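Local coordinates for protein 1-acyl-sn-glycerol-3-phosphate acyltransferase (Thermotoga maritima, PDB 5KYM) that catalyses transfer of an acyl chain to lysophosphatidic acid at the membrane, the step that makes phosphatidic acid for phospholipid synthesis, at residues Leu11-Ile16 with Lys54-Trp59. Residues are numbered along the deposited sequence; the frame is centred on the assembly and turned at random.
Sequences LYFYFI and KRAFTW. With HGX (1-heptadecanoyl-2-tridecanoyl-3-glycerol-phosphonyl choline), chain D; HGX (1-heptadecanoyl-2-tridecanoyl-3-glycerol-phosphonyl choline), chain E.
Ile16 CG2 stands anti to its backbone N, and Trp59 CG lies anti to its own carbonyl carbon (chi1 -52°); these torsions bring CG2 over the face of the six-membered ring of Trp59, 3.6 Å from its centroid, in a CH-pi contact. The opposite face of the indole rests on its own helix, near Arg55 O and Ala56 CA. Phe13 reaches the indole rim, CE1 to Trp59 CE3 at 3.7 Å, the ring planes inclined at 55°. Tyr12 brings its ring edge to Trp59 O, 3.5 Å from CE2. The 11-16 and 54-59 segments run roughly antiparallel, in helices 2-34 and 38-59, probably the two-helix motif that positions the active site within the bilayer. On the indole edge Trp59 NE1 faces ester O11 of lipid HGX (chain D) at 3.6 Å. One turn earlier the extended Arg55 gives NE to phosphate O4 of that lipid, a 3.0 Å hydrogen bond bent to 141°, and its guanidinium lies flat against glycerol C3. A leucine in place of Arg55 would probably leave phosphate O4 without the NE donor and let the headgroup shift. Ile16 and aromatic side chains thus join the helices beside the acyl chains, while Arg55 donates to the lipid phosphate, consistent with an interfacial membrane setting.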
loop_
_atom_site.group_PDB
_atom_site.type_symbol
_atom_site.label_atom_id
_atom_site.label_comp_id
_atom_site.label_asym_id
_atom_site.label_seq_id
_atom_site.Cartn_x
_atom_site.Cartn_y
_atom_site.Cartn_z
ATOM N N LEU A 11 8.706 -13.854 -15.430
ATOM C CA LEU A 11 8.920 -15.180 -14.835
ATOM C C LEU A 11 9.853 -15.106 -13.642
ATOM O O LEU A 11 9.547 -15.602 -12.562
ATOM C CB LEU A 11 9.435 -16.163 -15.891
ATOM C CG LEU A 11 8.225 -16.592 -16.747
ATOM C CD1 LEU A 11 8.428 -16.761 -18.255
ATOM C CD2 LEU A 11 7.743 -17.898 -16.081
ATOM N N TYR A 12 10.967 -14.423 -13.848
ATOM C CA TYR A 12 11.922 -14.112 -12.802
ATOM C C TYR A 12 11.213 -13.451 -11.611
ATOM O O TYR A 12 11.432 -13.861 -10.443
ATOM C CB TYR A 12 13.020 -13.211 -13.408
ATOM C CG TYR A 12 14.096 -12.700 -12.507
ATOM C CD1 TYR A 12 15.159 -13.503 -12.115
ATOM C CD2 TYR A 12 14.104 -11.362 -12.124
ATOM C CE1 TYR A 12 16.183 -12.989 -11.304
ATOM C CE2 TYR A 12 15.115 -10.811 -11.330
ATOM C CZ TYR A 12 16.168 -11.615 -10.910
ATOM O OH TYR A 12 17.133 -11.037 -10.095
ATOM N N PHE A 13 10.315 -12.492 -11.871
ATOM C CA PHE A 13 9.628 -11.900 -10.737
ATOM C C PHE A 13 8.771 -12.905 -9.965
ATOM O O PHE A 13 8.878 -12.962 -8.750
ATOM C CB PHE A 13 8.787 -10.682 -11.107
ATOM C CG PHE A 13 8.115 -10.049 -9.928
ATOM C CD1 PHE A 13 8.824 -9.192 -9.110
ATOM C CD2 PHE A 13 6.816 -10.332 -9.614
ATOM C CE1 PHE A 13 8.235 -8.630 -7.976
ATOM C CE2 PHE A 13 6.220 -9.776 -8.510
ATOM C CZ PHE A 13 6.935 -8.943 -7.667
ATOM N N TYR A 14 7.911 -13.667 -10.651
ATOM C CA TYR A 14 6.984 -14.537 -9.941
ATOM C C TYR A 14 7.737 -15.632 -9.220
ATOM O O TYR A 14 7.380 -15.986 -8.088
ATOM C CB TYR A 14 5.869 -15.085 -10.847
ATOM C CG TYR A 14 4.828 -14.047 -11.224
ATOM C CD1 TYR A 14 4.140 -13.337 -10.235
ATOM C CD2 TYR A 14 4.543 -13.770 -12.539
ATOM C CE1 TYR A 14 3.188 -12.386 -10.549
ATOM C CE2 TYR A 14 3.588 -12.850 -12.895
ATOM C CZ TYR A 14 2.893 -12.139 -11.902
ATOM O OH TYR A 14 1.960 -11.140 -12.252
ATOM N N PHE A 15 8.791 -16.140 -9.830
ATOM C CA PHE A 15 9.525 -17.209 -9.213
ATOM C C PHE A 15 10.137 -16.718 -7.879
ATOM O O PHE A 15 9.820 -17.229 -6.807
ATOM C CB PHE A 15 10.609 -17.707 -10.136
ATOM C CG PHE A 15 11.451 -18.780 -9.524
ATOM C CD1 PHE A 15 10.938 -20.052 -9.338
ATOM C CD2 PHE A 15 12.748 -18.509 -9.100
ATOM C CE1 PHE A 15 11.690 -21.032 -8.759
ATOM C CE2 PHE A 15 13.526 -19.505 -8.512
ATOM C CZ PHE A 15 12.980 -20.762 -8.345
ATOM N N ILE A 16 10.967 -15.693 -7.964
ATOM C CA ILE A 16 11.592 -15.131 -6.804
ATOM C C ILE A 16 10.584 -14.660 -5.780
ATOM O O ILE A 16 10.694 -14.974 -4.616
ATOM C CB ILE A 16 12.502 -13.942 -7.191
ATOM C CG1 ILE A 16 13.725 -14.474 -7.912
ATOM C CG2 ILE A 16 12.959 -13.146 -5.949
ATOM C CD1 ILE A 16 14.394 -13.421 -8.755
ATOM N N LYS A 54 10.485 -3.105 -0.687
ATOM C CA LYS A 54 11.571 -2.499 -1.393
ATOM C C LYS A 54 12.165 -3.432 -2.380
ATOM O O LYS A 54 12.290 -3.079 -3.552
ATOM C CB LYS A 54 12.659 -2.042 -0.411
ATOM C CG LYS A 54 12.246 -0.822 0.387
ATOM C CD LYS A 54 13.387 0.046 0.730
ATOM C CE LYS A 54 13.034 1.048 1.732
ATOM N NZ LYS A 54 12.654 0.324 2.990
ATOM N N ARG A 55 12.554 -4.606 -1.914
ATOM C CA ARG A 55 13.210 -5.601 -2.744
ATOM C C ARG A 55 12.368 -5.911 -3.971
ATOM O O ARG A 55 12.905 -6.127 -5.053
ATOM C CB ARG A 55 13.482 -6.868 -1.936
ATOM C CG ARG A 55 14.629 -6.704 -0.964
ATOM C CD ARG A 55 15.058 -7.941 -0.208
ATOM N NE ARG A 55 16.113 -7.649 0.802
ATOM C CZ ARG A 55 16.465 -8.480 1.791
ATOM N NH1 ARG A 55 15.879 -9.665 1.945
ATOM N NH2 ARG A 55 17.410 -8.135 2.657
ATOM N N ALA A 56 11.047 -5.934 -3.813
ATOM C CA ALA A 56 10.153 -6.198 -4.923
ATOM C C ALA A 56 10.494 -5.391 -6.160
ATOM O O ALA A 56 10.520 -5.893 -7.315
ATOM C CB ALA A 56 8.732 -5.852 -4.510
ATOM N N PHE A 57 10.723 -4.111 -5.932
ATOM C CA PHE A 57 10.971 -3.255 -7.058
ATOM C C PHE A 57 12.343 -3.549 -7.640
ATOM O O PHE A 57 12.519 -3.391 -8.851
ATOM C CB PHE A 57 10.721 -1.789 -6.731
ATOM C CG PHE A 57 9.303 -1.507 -6.507
ATOM C CD1 PHE A 57 8.723 -1.838 -5.312
ATOM C CD2 PHE A 57 8.517 -1.023 -7.512
ATOM C CE1 PHE A 57 7.373 -1.692 -5.118
ATOM C CE2 PHE A 57 7.133 -0.891 -7.338
ATOM C CZ PHE A 57 6.568 -1.232 -6.128
ATOM N N THR A 58 13.291 -4.043 -6.837
ATOM C CA THR A 58 14.602 -4.403 -7.405
ATOM C C THR A 58 14.482 -5.626 -8.277
ATOM O O THR A 58 15.037 -5.654 -9.356
ATOM C CB THR A 58 15.725 -4.599 -6.393
ATOM O OG1 THR A 58 15.664 -5.908 -5.877
ATOM C CG2 THR A 58 15.676 -3.621 -5.291
ATOM N N TRP A 59 13.693 -6.604 -7.872
ATOM C CA TRP A 59 13.434 -7.715 -8.767
ATOM C C TRP A 59 12.867 -7.310 -10.157
ATOM O O TRP A 59 12.959 -8.062 -11.121
ATOM C CB TRP A 59 12.521 -8.714 -8.101
ATOM C CG TRP A 59 12.973 -9.115 -6.817
ATOM C CD1 TRP A 59 14.234 -9.164 -6.376
ATOM C CD2 TRP A 59 12.170 -9.585 -5.759
ATOM N NE1 TRP A 59 14.289 -9.608 -5.071
ATOM C CE2 TRP A 59 13.019 -9.900 -4.685
ATOM C CE3 TRP A 59 10.796 -9.773 -5.606
ATOM C CZ2 TRP A 59 12.539 -10.398 -3.473
ATOM C CZ3 TRP A 59 10.314 -10.259 -4.400
ATOM C CH2 TRP A 59 11.166 -10.555 -3.351
HETATM O O11 HGX D . 17.240 -9.599 -2.999
HETATM C C11 HGX D . 17.317 -10.665 -2.373
HETATM C C12 HGX D . 16.297 -11.768 -2.572
HETATM C C13 HGX D . 16.872 -13.176 -2.442
HETATM C C14 HGX D . 15.802 -14.246 -2.700
HETATM C C15 HGX D . 16.378 -15.507 -3.348
HETATM C C16 HGX D . 15.363 -16.593 -3.755
HETATM C C17 HGX D . 15.925 -17.487 -4.870
HETATM C C18 HGX D . 15.211 -18.823 -5.067
HETATM O O3 HGX D . 18.390 -10.902 -1.415
HETATM C C3 HGX D . 18.878 -9.926 -0.479
HETATM C C2 HGX D . 20.414 -9.738 -0.569
HETATM C C1 HGX D . 20.866 -8.255 -0.743
HETATM O O3P HGX D . 19.927 -7.346 -1.367
HETATM O O2 HGX D . 20.969 -10.601 -1.600
HETATM C C31 HGX D . 21.540 -11.877 -1.133
HETATM O O31 HGX D . 22.685 -11.817 -0.714
HETATM C C32 HGX D . 20.787 -13.217 -1.110
HETATM C C33 HGX D . 20.973 -14.127 -2.333
HETATM C C34 HGX D . 20.402 -15.544 -2.117
HETATM C C35 HGX D . 20.157 -16.300 -3.437
HETATM C C36 HGX D . 20.501 -17.799 -3.422
HETATM C C37 HGX D . 20.129 -18.592 -4.700
HETATM C C38 HGX D . 20.798 -19.996 -4.758
HETATM C C39 HGX D . 20.224 -21.009 -5.787
HETATM C C40 HGX D . 21.008 -22.332 -5.921
HETATM O O1 HGX D . 20.915 -5.169 -0.495
HETATM P P1 HGX D . 19.601 -5.829 -0.845
HETATM O O4 HGX D . 18.554 -5.913 0.238
HETATM O O5 HGX D . 18.895 -5.049 -2.101
HETATM C C4 HGX D . 19.313 -3.787 -2.654
HETATM C C5 HGX D . 18.740 -2.612 -1.863
HETATM O O11 HGX E . 17.805 -12.812 1.225
HETATM C C11 HGX E . 17.694 -13.420 2.273
HETATM C C12 HGX E . 17.145 -14.831 2.254
HETATM C C13 HGX E . 16.468 -15.311 0.969
HETATM C C14 HGX E . 16.189 -16.807 1.169
HETATM C C15 HGX E . 15.671 -17.608 -0.031
HETATM C C16 HGX E . 15.693 -19.125 0.277
HETATM C C17 HGX E . 14.856 -19.945 -0.721
HETATM C C18 HGX E . 14.708 -21.452 -0.449
HETATM O O3 HGX E . 18.119 -12.812 3.556
HETATM C C3 HGX E . 18.451 -11.423 3.755
HETATM C C2 HGX E . 19.863 -11.200 4.333
HETATM C C1 HGX E . 19.930 -9.715 4.735
HETATM O O3P HGX E . 21.107 -9.370 5.482
HETATM O O2 HGX E . 20.904 -11.546 3.371
HETATM C C31 HGX E . 22.005 -12.489 3.727
HETATM O O31 HGX E . 22.541 -12.428 4.824
HETATM C C32 HGX E . 22.541 -13.530 2.750
HETATM C C33 HGX E . 22.042 -14.942 3.088
HETATM C C34 HGX E . 22.151 -15.960 1.940
HETATM C C35 HGX E . 20.910 -16.856 1.786
HETATM C C36 HGX E . 21.220 -18.155 1.026
HETATM C C37 HGX E . 19.992 -19.013 0.672
HETATM C C38 HGX E . 20.377 -20.318 -0.059
HETATM C C39 HGX E . 19.227 -21.018 -0.815
HETATM C C40 HGX E . 19.667 -22.230 -1.649
HETATM O O1 HGX E . 20.557 -7.023 6.244
HETATM P P1 HGX E . 21.637 -7.835 5.560
HETATM O O4 HGX E . 22.109 -7.473 4.166
HETATM O O5 HGX E . 22.944 -7.821 6.526
HETATM C C4 HGX E . 23.584 -6.596 6.925
HETATM C C5 HGX E . 25.080 -6.790 7.178
#